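Long-range contacts in paenibacillus xanthan lyase (Paenibacillus, PDB 6F2P), which probably removes the terminal mannose of xanthan side chains by beta-elimination next to a glucuronate residue: residues 20-25 with 85-90; 32-37 with 338-343; 76-81 with 135-140; 10-15 with 240-245. All blocks are in the same frame, centred on the assembly; numbering follows the deposited sequence.

Contact 1. Residues 20-25 with 85-90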
loop_
_atom_site.group_PDB
_atom_site.type_symbol
_atom_site.label_atom_id
_atom_site.label_comp_id
_atom_site.label_asym_id
_atom_site.label_seq_id
_atom_site.Cartn_x
_atom_site.Cartn_y
_atom_site.Cartn_z
ATOM N N GLY A 20 23.969 34.413 -14.133
ATOM C CA GLY A 20 25.096 35.092 -13.522
ATOM C C GLY A 20 25.676 36.175 -14.399
ATOM O O GLY A 20 25.213 36.386 -15.516
ATOM N N THR A 21 26.696 36.860 -13.891
ATOM C CA THR A 21 27.280 38.017 -14.573
ATOM C C THR A 21 28.076 37.609 -15.805
ATOM O O THR A 21 28.176 38.358 -16.781
ATOM C CB THR A 21 28.207 38.803 -13.629
ATOM O OG1 THR A 21 27.465 39.231 -12.481
ATOM C CG2 THR A 21 28.777 40.028 -14.325
ATOM N N THR A 22 28.622 36.404 -15.765
ATOM C CA THR A 22 29.499 35.955 -16.824
ATOM C C THR A 22 29.495 34.435 -16.882
ATOM O O THR A 22 29.316 33.770 -15.855
ATOM C CB THR A 22 30.933 36.452 -16.571
ATOM O OG1 THR A 22 31.851 35.699 -17.372
ATOM C CG2 THR A 22 31.297 36.270 -15.098
ATOM N N TYR A 23 29.686 33.890 -18.082
ATOM C CA TYR A 23 29.773 32.448 -18.269
ATOM C C TYR A 23 30.307 32.099 -19.658
ATOM O O TYR A 23 30.394 32.954 -20.534
ATOM C CB TYR A 23 28.414 31.787 -18.016
ATOM C CG TYR A 23 27.210 32.588 -18.482
ATOM C CD1 TYR A 23 26.884 32.674 -19.835
ATOM C CD2 TYR A 23 26.385 33.233 -17.568
ATOM C CE1 TYR A 23 25.782 33.384 -20.260
ATOM C CE2 TYR A 23 25.280 33.949 -17.983
ATOM C CZ TYR A 23 24.983 34.024 -19.332
ATOM O OH TYR A 23 23.883 34.749 -19.746
ATOM N N ASN A 24 30.665 30.839 -19.855
ATOM C CA ASN A 24 31.305 30.401 -21.094
ATOM C C ASN A 24 30.360 30.395 -22.308
ATOM O O ASN A 24 29.594 29.455 -22.510
ATOM C CB ASN A 24 31.931 29.019 -20.872
ATOM C CG ASN A 24 32.651 28.487 -22.099
ATOM O OD1 ASN A 24 32.843 29.195 -23.091
ATOM N ND2 ASN A 24 33.063 27.223 -22.032
ATOM N N LEU A 25 30.426 31.433 -23.132
ATOM C CA LEU A 25 29.557 31.490 -24.304
ATOM C C LEU A 25 29.972 30.513 -25.404
ATOM O O LEU A 25 29.261 30.367 -26.400
ATOM C CB LEU A 25 29.474 32.911 -24.861
ATOM C CG LEU A 25 29.023 34.012 -23.895
ATOM C CD1 LEU A 25 29.296 35.377 -24.491
ATOM C CD2 LEU A 25 27.546 33.883 -23.541
ATOM N N THR A 85 19.013 41.519 -19.545
ATOM C CA THR A 85 20.037 41.307 -18.524
ATOM C C THR A 85 20.895 40.074 -18.768
ATOM O O THR A 85 21.726 39.724 -17.938
ATOM C CB THR A 85 19.410 41.158 -17.132
ATOM O OG1 THR A 85 18.510 40.047 -17.133
ATOM C CG2 THR A 85 18.638 42.398 -16.760
ATOM N N THR A 86 20.689 39.406 -19.896
ATOM C CA THR A 86 21.407 38.169 -20.177
ATOM C C THR A 86 22.762 38.433 -20.826
ATOM O O THR A 86 22.853 38.987 -21.930
ATOM C CB THR A 86 20.574 37.204 -21.057
ATOM O OG1 THR A 86 19.433 36.752 -20.324
ATOM C CG2 THR A 86 21.401 35.992 -21.470
ATOM N N TYR A 87 23.810 38.039 -20.119
ATOM C CA TYR A 87 25.157 38.098 -20.645
ATOM C C TYR A 87 25.237 37.325 -21.944
ATOM O O TYR A 87 24.928 36.135 -21.984
ATOM C CB TYR A 87 26.133 37.484 -19.649
ATOM C CG TYR A 87 27.545 37.462 -20.154
ATOM C CD1 TYR A 87 28.288 38.630 -20.226
ATOM C CD2 TYR A 87 28.138 36.279 -20.575
ATOM C CE1 TYR A 87 29.587 38.622 -20.692
ATOM C CE2 TYR A 87 29.442 36.260 -21.042
ATOM C CZ TYR A 87 30.159 37.436 -21.097
ATOM O OH TYR A 87 31.448 37.431 -21.561
ATOM N N GLY A 88 25.652 38.008 -23.005
ATOM C CA GLY A 88 25.843 37.373 -24.296
ATOM C C GLY A 88 24.705 37.666 -25.247
ATOM O O GLY A 88 24.800 37.405 -26.449
ATOM N N SER A 89 23.618 38.208 -24.708
ATOM C CA SER A 89 22.448 38.517 -25.519
ATOM C C SER A 89 22.685 39.787 -26.334
ATOM O O SER A 89 23.187 40.789 -25.804
ATOM C CB SER A 89 21.217 38.695 -24.628
ATOM O OG SER A 89 20.086 39.055 -25.403
ATOM N N SER A 90 22.308 39.760 -27.610
ATOM C CA SER A 90 22.500 40.931 -28.463
ATOM C C SER A 90 21.584 42.062 -28.036
ATOM O O SER A 90 21.679 43.172 -28.546
ATOM C CB SER A 90 22.286 40.601 -29.947
ATOM O OG SER A 90 20.914 40.561 -30.281
HETATM O O HOH W 1 23.121 36.718 -17.418
HETATM O O HOH W 2 24.108 39.420 -16.775
#

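Contact 2. Residues 32-37 with 338-343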
loop_
_atom_site.group_PDB
_atom_site.type_symbol
_atom_site.label_atom_id
_atom_site.label_comp_id
_atom_site.label_asym_id
_atom_site.label_seq_id
_atom_site.Cartn_x
_atom_site.Cartn_y
_atom_site.Cartn_z
ATOM N N ALA A 32 22.933 28.375 -27.302
ATOM C CA ALA A 32 21.595 28.099 -27.795
ATOM C C ALA A 32 20.543 28.763 -26.921
ATOM O O ALA A 32 19.562 29.312 -27.427
ATOM C CB ALA A 32 21.367 26.610 -27.838
ATOM N N ARG A 33 20.750 28.720 -25.609
ATOM C CA ARG A 33 19.783 29.301 -24.683
ATOM C C ARG A 33 19.757 30.828 -24.796
ATOM O O ARG A 33 18.691 31.445 -24.814
ATOM C CB ARG A 33 20.080 28.842 -23.251
ATOM C CG ARG A 33 19.177 29.429 -22.185
ATOM C CD ARG A 33 17.703 29.356 -22.563
ATOM N NE ARG A 33 17.215 27.988 -22.618
ATOM C CZ ARG A 33 16.019 27.646 -23.080
ATOM N NH1 ARG A 33 15.194 28.584 -23.527
ATOM N NH2 ARG A 33 15.654 26.370 -23.100
ATOM N N VAL A 34 20.938 31.429 -24.884
ATOM C CA VAL A 34 21.055 32.873 -25.023
ATOM C C VAL A 34 20.319 33.358 -26.263
ATOM O O VAL A 34 19.528 34.305 -26.207
ATOM C CB VAL A 34 22.528 33.297 -25.108
ATOM C CG1 VAL A 34 22.644 34.767 -25.496
ATOM C CG2 VAL A 34 23.223 33.027 -23.789
ATOM N N ASN A 35 20.574 32.698 -27.384
ATOM C CA ASN A 35 19.839 32.995 -28.600
ATOM C C ASN A 35 18.326 32.854 -28.408
ATOM O O ASN A 35 17.567 33.772 -28.728
ATOM C CB ASN A 35 20.325 32.122 -29.755
ATOM C CG ASN A 35 19.391 32.174 -30.952
ATOM O OD1 ASN A 35 19.291 33.192 -31.634
ATOM N ND2 ASN A 35 18.692 31.072 -31.205
ATOM N N ALA A 36 17.894 31.719 -27.865
ATOM C CA ALA A 36 16.475 31.486 -27.605
ATOM C C ALA A 36 15.867 32.605 -26.762
ATOM O O ALA A 36 14.765 33.091 -27.052
ATOM C CB ALA A 36 16.280 30.151 -26.930
ATOM N N ILE A 37 16.596 33.019 -25.731
ATOM C CA ILE A 37 16.170 34.126 -24.878
ATOM C C ILE A 37 16.028 35.422 -25.669
ATOM O O ILE A 37 15.031 36.147 -25.532
ATOM C CB ILE A 37 17.156 34.329 -23.718
ATOM C CG1 ILE A 37 17.052 33.154 -22.737
ATOM C CG2 ILE A 37 16.905 35.645 -23.023
ATOM C CD1 ILE A 37 18.062 33.196 -21.608
ATOM N N VAL A 338 16.283 23.815 -19.643
ATOM C CA VAL A 338 16.482 24.590 -18.422
ATOM C C VAL A 338 17.199 25.914 -18.640
ATOM O O VAL A 338 17.659 26.227 -19.742
ATOM C CB VAL A 338 17.297 23.794 -17.397
ATOM C CG1 VAL A 338 16.595 22.495 -17.078
ATOM C CG2 VAL A 338 18.690 23.541 -17.934
ATOM N N SER A 339 17.303 26.680 -17.560
ATOM C CA SER A 339 17.925 27.993 -17.610
ATOM C C SER A 339 19.432 27.861 -17.731
ATOM O O SER A 339 19.990 26.766 -17.556
ATOM C CB SER A 339 17.593 28.774 -16.347
ATOM O OG SER A 339 18.234 28.188 -15.224
ATOM N N ILE A 340 20.090 28.981 -18.016
ATOM C CA ILE A 340 21.534 28.986 -18.180
ATOM C C ILE A 340 22.195 28.513 -16.899
ATOM O O ILE A 340 23.098 27.682 -16.933
ATOM C CB ILE A 340 22.054 30.376 -18.580
ATOM C CG1 ILE A 340 21.587 30.710 -19.998
ATOM C CG2 ILE A 340 23.580 30.425 -18.496
ATOM C CD1 ILE A 340 21.822 32.144 -20.409
ATOM N N ASP A 341 21.712 29.029 -15.775
ATOM C CA ASP A 341 22.214 28.656 -14.463
ATOM C C ASP A 341 22.308 27.144 -14.302
ATOM O O ASP A 341 23.338 26.611 -13.877
ATOM C CB ASP A 341 21.292 29.216 -13.387
ATOM C CG ASP A 341 21.997 29.409 -12.075
ATOM O OD1 ASP A 341 23.221 29.666 -12.099
ATOM O OD2 ASP A 341 21.333 29.302 -11.023
ATOM N N LEU A 342 21.228 26.459 -14.656
ATOM C CA LEU A 342 21.199 25.008 -14.561
ATOM C C LEU A 342 22.063 24.339 -15.620
ATOM O O LEU A 342 22.627 23.277 -15.367
ATOM C CB LEU A 342 19.764 24.494 -14.628
ATOM C CG LEU A 342 18.995 24.793 -13.348
ATOM C CD1 LEU A 342 17.505 24.665 -13.569
ATOM C CD2 LEU A 342 19.476 23.852 -12.255
ATOM N N ILE A 343 22.169 24.953 -16.800
ATOM C CA ILE A 343 23.046 24.434 -17.843
ATOM C C ILE A 343 24.467 24.409 -17.311
ATOM O O ILE A 343 25.203 23.428 -17.472
ATOM C CB ILE A 343 23.019 25.317 -19.084
ATOM C CG1 ILE A 343 21.636 25.269 -19.729
ATOM C CG2 ILE A 343 24.091 24.877 -20.067
ATOM C CD1 ILE A 343 21.528 26.073 -20.974
#

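Contact 3. Residues 76-81 with 135-140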
loop_
_atom_site.group_PDB
_atom_site.type_symbol
_atom_site.label_atom_id
_atom_site.label_comp_id
_atom_site.label_asym_id
_atom_site.label_seq_id
_atom_site.Cartn_x
_atom_site.Cartn_y
_atom_site.Cartn_z
ATOM N N HIS A 76 5.416 38.138 -20.461
ATOM C CA HIS A 76 5.979 38.787 -21.642
ATOM C C HIS A 76 7.042 39.802 -21.236
ATOM O O HIS A 76 8.163 39.767 -21.761
ATOM C CB HIS A 76 4.891 39.454 -22.474
ATOM C CG HIS A 76 3.960 38.488 -23.127
ATOM N ND1 HIS A 76 4.196 37.133 -23.155
ATOM C CD2 HIS A 76 2.787 38.678 -23.781
ATOM C CE1 HIS A 76 3.204 36.525 -23.794
ATOM N NE2 HIS A 76 2.343 37.448 -24.183
ATOM N N LEU A 77 6.692 40.688 -20.299
ATOM C CA LEU A 77 7.654 41.629 -19.714
ATOM C C LEU A 77 8.883 40.931 -19.121
ATOM O O LEU A 77 10.016 41.380 -19.311
ATOM C CB LEU A 77 6.987 42.502 -18.652
ATOM C CG LEU A 77 6.043 43.575 -19.193
ATOM C CD1 LEU A 77 5.248 44.207 -18.070
ATOM C CD2 LEU A 77 6.827 44.634 -19.963
ATOM N N TYR A 78 8.665 39.822 -18.423
ATOM C CA TYR A 78 9.787 39.072 -17.889
ATOM C C TYR A 78 10.751 38.602 -18.979
ATOM O O TYR A 78 11.973 38.694 -18.817
ATOM C CB TYR A 78 9.329 37.871 -17.063
ATOM C CG TYR A 78 10.505 37.025 -16.645
ATOM C CD1 TYR A 78 11.359 37.445 -15.630
ATOM C CD2 TYR A 78 10.795 35.836 -17.293
ATOM C CE1 TYR A 78 12.457 36.687 -15.261
ATOM C CE2 TYR A 78 11.898 35.069 -16.929
ATOM C CZ TYR A 78 12.722 35.500 -15.912
ATOM O OH TYR A 78 13.808 34.740 -15.541
ATOM N N ASP A 79 10.205 38.080 -20.074
ATOM C CA ASP A 79 11.044 37.557 -21.153
ATOM C C ASP A 79 11.951 38.647 -21.693
ATOM O O ASP A 79 13.125 38.404 -21.951
ATOM C CB ASP A 79 10.204 36.966 -22.291
ATOM C CG ASP A 79 9.560 35.640 -21.917
ATOM O OD1 ASP A 79 10.039 34.993 -20.961
ATOM O OD2 ASP A 79 8.581 35.238 -22.582
ATOM N N MET A 80 11.396 39.849 -21.846
ATOM C CA MET A 80 12.143 41.001 -22.349
ATOM C C MET A 80 13.229 41.398 -21.354
ATOM O O MET A 80 14.395 41.587 -21.723
ATOM C CB MET A 80 11.193 42.175 -22.621
ATOM C CG MET A 80 10.166 41.888 -23.703
ATOM S SD MET A 80 8.773 43.049 -23.737
ATOM C CE MET A 80 9.600 44.576 -24.179
ATOM N N ALA A 81 12.832 41.518 -20.092
ATOM C CA ALA A 81 13.766 41.792 -19.005
ATOM C C ALA A 81 14.905 40.766 -18.965
ATOM O O ALA A 81 16.054 41.111 -18.687
ATOM C CB ALA A 81 13.020 41.836 -17.672
ATOM N N ASN A 135 7.766 39.752 -9.457
ATOM C CA ASN A 135 8.946 39.555 -8.616
ATOM C C ASN A 135 10.192 39.318 -9.452
ATOM O O ASN A 135 11.258 39.870 -9.188
ATOM C CB ASN A 135 8.767 38.362 -7.679
ATOM C CG ASN A 135 8.092 38.735 -6.390
ATOM O OD1 ASN A 135 8.136 39.895 -5.972
ATOM N ND2 ASN A 135 7.457 37.751 -5.740
ATOM N N ASP A 136 10.051 38.482 -10.469
ATOM C CA ASP A 136 11.188 38.118 -11.291
ATOM C C ASP A 136 11.684 39.298 -12.122
ATOM O O ASP A 136 12.888 39.542 -12.198
ATOM C CB ASP A 136 10.845 36.914 -12.168
ATOM C CG ASP A 136 10.639 35.648 -11.354
ATOM O OD1 ASP A 136 10.805 35.701 -10.112
ATOM O OD2 ASP A 136 10.327 34.600 -11.955
ATOM N N ILE A 137 10.753 40.031 -12.728
ATOM C CA ILE A 137 11.094 41.232 -13.469
ATOM C C ILE A 137 11.875 42.188 -12.585
ATOM O O ILE A 137 12.989 42.590 -12.930
ATOM C CB ILE A 137 9.844 41.952 -13.984
ATOM C CG1 ILE A 137 9.125 41.079 -15.010
ATOM C CG2 ILE A 137 10.217 43.315 -14.594
ATOM C CD1 ILE A 137 7.718 41.528 -15.294
ATOM N N VAL A 138 11.292 42.531 -11.441
ATOM C CA VAL A 138 11.929 43.438 -10.500
ATOM C C VAL A 138 13.309 42.938 -10.068
ATOM O O VAL A 138 14.224 43.732 -9.867
ATOM C CB VAL A 138 11.040 43.682 -9.273
ATOM C CG1 VAL A 138 11.776 44.509 -8.226
ATOM C CG2 VAL A 138 9.749 44.381 -9.698
ATOM N N ALA A 139 13.473 41.628 -9.947
ATOM C CA ALA A 139 14.774 41.091 -9.565
ATOM C C ALA A 139 15.823 41.442 -10.619
ATOM O O ALA A 139 16.914 41.917 -10.297
ATOM C CB ALA A 139 14.698 39.582 -9.349
ATOM N N LEU A 140 15.473 41.233 -11.881
ATOM C CA LEU A 140 16.388 41.509 -12.978
ATOM C C LEU A 140 16.651 43.004 -13.155
ATOM O O LEU A 140 17.772 43.414 -13.437
ATOM C CB LEU A 140 15.826 40.937 -14.280
ATOM C CG LEU A 140 15.601 39.429 -14.325
ATOM C CD1 LEU A 140 14.898 39.037 -15.608
ATOM C CD2 LEU A 140 16.925 38.682 -14.188
#

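Contact 4. Residues 10-15 with 240-245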
loop_
_atom_site.group_PDB
_atom_site.type_symbol
_atom_site.label_atom_id
_atom_site.label_comp_id
_atom_site.label_asym_id
_atom_site.label_seq_id
_atom_site.Cartn_x
_atom_site.Cartn_y
_atom_site.Cartn_z
ATOM N N ARG A 10 19.250 38.885 -3.247
ATOM C CA ARG A 10 18.718 39.356 -4.523
ATOM C C ARG A 10 19.655 39.015 -5.679
ATOM O O ARG A 10 19.207 38.624 -6.758
ATOM C CB ARG A 10 18.433 40.860 -4.492
ATOM C CG ARG A 10 17.730 41.366 -5.754
ATOM C CD ARG A 10 17.687 42.894 -5.853
ATOM N NE ARG A 10 19.032 43.468 -5.871
ATOM C CZ ARG A 10 19.559 44.172 -4.870
ATOM N NH1 ARG A 10 20.795 44.640 -4.969
ATOM N NH2 ARG A 10 18.852 44.410 -3.774
ATOM N N GLU A 11 20.957 39.130 -5.441
ATOM C CA GLU A 11 21.938 38.845 -6.482
ATOM C C GLU A 11 22.019 37.359 -6.747
ATOM O O GLU A 11 22.212 36.922 -7.886
ATOM C CB GLU A 11 23.303 39.397 -6.098
ATOM C CG GLU A 11 23.376 40.910 -6.189
ATOM C CD GLU A 11 24.580 41.488 -5.478
ATOM O OE1 GLU A 11 25.398 40.710 -4.939
ATOM O OE2 GLU A 11 24.708 42.729 -5.457
ATOM N N LYS A 12 21.870 36.582 -5.682
ATOM C CA LYS A 12 21.840 35.133 -5.793
ATOM C C LYS A 12 20.637 34.698 -6.635
ATOM O O LYS A 12 20.754 33.831 -7.500
ATOM C CB LYS A 12 21.759 34.524 -4.406
ATOM C CG LYS A 12 22.072 33.054 -4.346
ATOM C CD LYS A 12 21.602 32.530 -3.014
ATOM C CE LYS A 12 22.204 31.189 -2.685
ATOM N NZ LYS A 12 22.084 30.974 -1.211
ATOM N N TYR A 13 19.490 35.331 -6.392
ATOM C CA TYR A 13 18.242 34.992 -7.078
ATOM C C TYR A 13 18.309 35.368 -8.539
ATOM O O TYR A 13 17.922 34.586 -9.412
ATOM C CB TYR A 13 17.055 35.717 -6.437
ATOM C CG TYR A 13 15.710 35.239 -6.941
ATOM C CD1 TYR A 13 15.336 33.914 -6.790
ATOM C CD2 TYR A 13 14.812 36.108 -7.546
ATOM C CE1 TYR A 13 14.112 33.456 -7.238
ATOM C CE2 TYR A 13 13.577 35.661 -7.998
ATOM C CZ TYR A 13 13.234 34.326 -7.843
ATOM O OH TYR A 13 12.016 33.845 -8.283
ATOM N N LYS A 14 18.789 36.584 -8.788
ATOM C CA LYS A 14 18.929 37.091 -10.140
ATOM C C LYS A 14 19.828 36.162 -10.937
ATOM O O LYS A 14 19.509 35.799 -12.071
ATOM C CB LYS A 14 19.484 38.514 -10.135
ATOM C CG LYS A 14 19.776 39.059 -11.520
ATOM C CD LYS A 14 20.046 40.549 -11.496
ATOM C CE LYS A 14 20.716 40.996 -12.786
ATOM N NZ LYS A 14 20.782 42.479 -12.864
ATOM N N ALA A 15 20.934 35.745 -10.331
ATOM C CA ALA A 15 21.817 34.767 -10.962
ATOM C C ALA A 15 21.121 33.423 -11.274
ATOM O O ALA A 15 21.484 32.738 -12.229
ATOM C CB ALA A 15 23.039 34.555 -10.115
ATOM N N LEU A 240 13.404 27.439 -2.622
ATOM C CA LEU A 240 13.374 28.266 -1.422
ATOM C C LEU A 240 14.514 27.935 -0.470
ATOM O O LEU A 240 15.148 28.834 0.085
ATOM C CB LEU A 240 12.050 28.124 -0.693
ATOM C CG LEU A 240 11.106 29.298 -0.914
ATOM C CD1 LEU A 240 9.965 29.221 0.070
ATOM C CD2 LEU A 240 11.854 30.614 -0.771
ATOM N N ILE A 241 14.778 26.648 -0.284
ATOM C CA ILE A 241 15.888 26.232 0.558
ATOM C C ILE A 241 17.201 26.789 0.019
ATOM O O ILE A 241 18.001 27.338 0.777
ATOM C CB ILE A 241 15.962 24.701 0.694
ATOM C CG1 ILE A 241 14.869 24.201 1.633
ATOM C CG2 ILE A 241 17.323 24.263 1.204
ATOM C CD1 ILE A 241 14.598 22.722 1.463
ATOM N N PHE A 242 17.403 26.667 -1.291
ATOM C CA PHE A 242 18.639 27.118 -1.925
ATOM C C PHE A 242 18.860 28.625 -1.787
ATOM O O PHE A 242 19.963 29.064 -1.477
ATOM C CB PHE A 242 18.653 26.725 -3.398
ATOM C CG PHE A 242 19.812 27.287 -4.165
ATOM C CD1 PHE A 242 21.027 26.628 -4.187
ATOM C CD2 PHE A 242 19.682 28.471 -4.888
ATOM C CE1 PHE A 242 22.101 27.141 -4.901
ATOM C CE2 PHE A 242 20.752 28.989 -5.607
ATOM C CZ PHE A 242 21.962 28.322 -5.611
ATOM N N ILE A 243 17.815 29.410 -2.030
ATOM C CA ILE A 243 17.912 30.867 -1.952
ATOM C C ILE A 243 18.215 31.330 -0.526
ATOM O O ILE A 243 19.140 32.118 -0.283
ATOM C CB ILE A 243 16.607 31.542 -2.457
ATOM C CG1 ILE A 243 16.347 31.167 -3.914
ATOM C CG2 ILE A 243 16.666 33.062 -2.316
ATOM C CD1 ILE A 243 14.928 31.419 -4.368
ATOM N N LEU A 244 17.433 30.817 0.417
ATOM C CA LEU A 244 17.510 31.259 1.797
ATOM C C LEU A 244 18.724 30.696 2.524
ATOM O O LEU A 244 19.105 31.195 3.581
ATOM C CB LEU A 244 16.236 30.860 2.530
ATOM C CG LEU A 244 14.990 31.515 1.942
ATOM C CD1 LEU A 244 13.738 31.001 2.639
ATOM C CD2 LEU A 244 15.105 33.016 2.073
ATOM N N ASN A 245 19.325 29.662 1.943
ATOM C CA ASN A 245 20.381 28.897 2.599
ATOM C C ASN A 245 21.577 29.738 3.007
ATOM O O ASN A 245 22.153 30.442 2.190
ATOM C CB ASN A 245 20.842 27.761 1.688
ATOM C CG ASN A 245 22.002 26.986 2.262
ATOM O OD1 ASN A 245 23.054 26.879 1.631
ATOM N ND2 ASN A 245 21.821 26.438 3.467
#

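Contact 1. Residues 20-25 with 85-90
The rings of Tyr23 and Tyr87 meet as a T-shaped pair, the edge of Tyr87 set over one face of Tyr23 with centroids 5.3 Å apart and planes at 89°. CD2 of Tyr87 is the atom lying over the Tyr23 ring. One face of Tyr87 carries a backbone CH-pi contact, Thr22 CA being 4.1 Å from the ring centroid, and Tyr23 O lies near the ring plane at its edge. Leu25 adds a methyl obliquely, its CD1 3.6 Å from Tyr87 CE2. The two tyrosines slide past each other in opposite directions, so the phenol of Tyr23 reaches the backbone at the root of Tyr87: its OH gives a weak hydrogen bond to Tyr87 O at 2.8 Å. Thr86 turns its methyl CG2 to this hydroxyl, while its OG1 is hydrogen-bonded to Leu82 O. The 85-90 loop makes a type II turn from Thr86 to Ser89, closed by Ser89 N to Thr86 O. Gly88 suits its third position, because at its backbone angles a CB would crowd the preceding carbonyl O and also strike Leu25 CD2. A water joins the loops further, accepting from Tyr87 N at 3.1 Å and lying 2.8 Å from Gly20 O. Two interhelical surface loops are thus held mainly by aromatic and aliphatic surface, with a weak phenol-to-carbonyl bond that needs the Tyr23 hydroxyl and a water link between main-chain atoms.

Contact 2. Residues 32-37 with 338-343
Arg33 shapes this contact through its bends. Its CG is anti to the backbone N (chi1 177°), which sends the chain from helix 28-46 toward the start of helix 340-351; chi2 and chi3, at 47° and 67°, then bend it twice. The aliphatic part therefore lies across Ile340, with Arg33 CG 3.5 Å from Ile340 CG1, and the guanidinium is carried to the segment just ahead of the second helix, where Arg33 NE stands 3.4 Å from Val338 O. Ile340 has CG1 anti to its carbonyl carbon and an extended chi2, so its terminal methyl reaches across the gap between the helices. There Ile340 CD1 meets Val34 CG2 at 3.8 Å and Ile37 CD1 at 4.1 Å, each crossing it obliquely. Ile343, one turn on and in the same conformation, brings its CD1 to 3.9 Å from Arg33 CB. Branched aliphatic residues suit this buried helix-helix seam: their methyls fill it without needing polar partners, and the Tyr23 and Thr86 side chains of nearby loops also pack on Ile340. Ser339 occupies the N-cap position of helix 340-351, whose first turn is closed by Ile343 N to Ser339 O. The contact thus joins an early helix of the alpha-helical domain to helix 340-351, which is followed in the chain by strand 363-367. With no clear hydrogen bond across it, cohesion probably comes mostly from apolar burial, to which the arginine gives its methylenes while its charged end lies beside the Val338 main chain.

Contact 3. Residues 76-81 with 135-140
Helices 68-85 and 123-141 pack side by side in the alpha-helical domain of this family 8 lyase, whose relatives form an incomplete alpha/alpha toroid. Their segments run nearly parallel, with axes 9.0 Å apart at a crossing angle of 22°, and helix 95-111 separates them in the chain. Tyr78, Ile137 and Leu140 bury the most surface. The Tyr78 ring, its CG anti to the backbone N, swings toward the second helix, where Tyr78 CE1 lies 3.4 Å from Leu140 CD1 and 3.5 Å from Asp136 CB. A tyrosine suits this partly exposed border, since its broad ring can touch residues one turn apart on the opposing helix. Asp136 meets the ring with its CB, while its OD1 is hydrogen-bonded to Tyr13 OH. An alanine at Tyr78 would remove the ring that covers Asp136 CB and Leu140 CD1 and would probably loosen this side of the interface. Leu140 also reaches the small Ala81, whose CB lies 4.0 Å from Leu140 CD1. Ile137, its CG1 anti to the carbonyl carbon, lays CG1 against Tyr78 CA and ends with Ile137 CD1 3.6 Å from Leu77 CB.

Contact 4. Residues 10-15 with 240-245
Lys12 lays the end of its chain, CE and NZ, over one face of the Phe242 ring, CE standing 4.2 Å from the ring centroid in a CH-pi contact. Beyond it NZ lies 5.0 Å from the same centroid, almost on the ring normal, as a cation-pi pair. From CG onward the lysine is fully extended, which lets it span the distance from helix 4-18 to the last turn of helix 229-244. There Lys12 NZ is held by two main-chain oxygens: Phe242 O at 2.9 Å, met in the carbonyl plane with a C=O...N angle of 158°, and Ile243 O at 3.3 Å, approached from above its carbonyl plane. The N-to-C directions of these helices of the alpha/alpha-toroid-type domain lie 136° apart in the contacting segments, with axes 10.2 Å apart. A lysine suits the place because carbonyls of a final helical turn lack the next turn's N-H groups, and its positive charge would probably be favoured by the negative end of the helix dipole. A methionine here would lose both carbonyl bonds and the cation over Phe242, and would probably leave this helix end less firmly tied to helix 4-18. Arg305 makes a further cation-pi contact with Phe242. Beside the lysine, Tyr13 has CG anti to its backbone N, and its CD1 lies 3.5 Å from Ile243 CD1, an oblique approach, while its hydroxyl bonds to Asp136.

In the fold
Contacts 2 and 3 are buried helix pairs held by apolar side chains, whereas contacts 1 and 4 lie at the surface and add polar bonds to main-chain carbonyls. Several share elements: helix 68-85 of contact 3 runs into the loop of contact 1, and the 20-25 loop connects helix 4-18 of contact 4 to helix 28-46 of contact 2. Contacts 1 and 2 touch where Tyr23 OH meets Ile340 CD1. Contacts 3 and 4 are tied by the aspartate-tyrosine bond and by a probable hydrogen bond between Leu140 O and Lys14 NZ. Aromatic contacts with a ring face mark the two surface sites; contact 2 relies on branched aliphatics and contact 3 on leucine, isoleucine and one tyrosine.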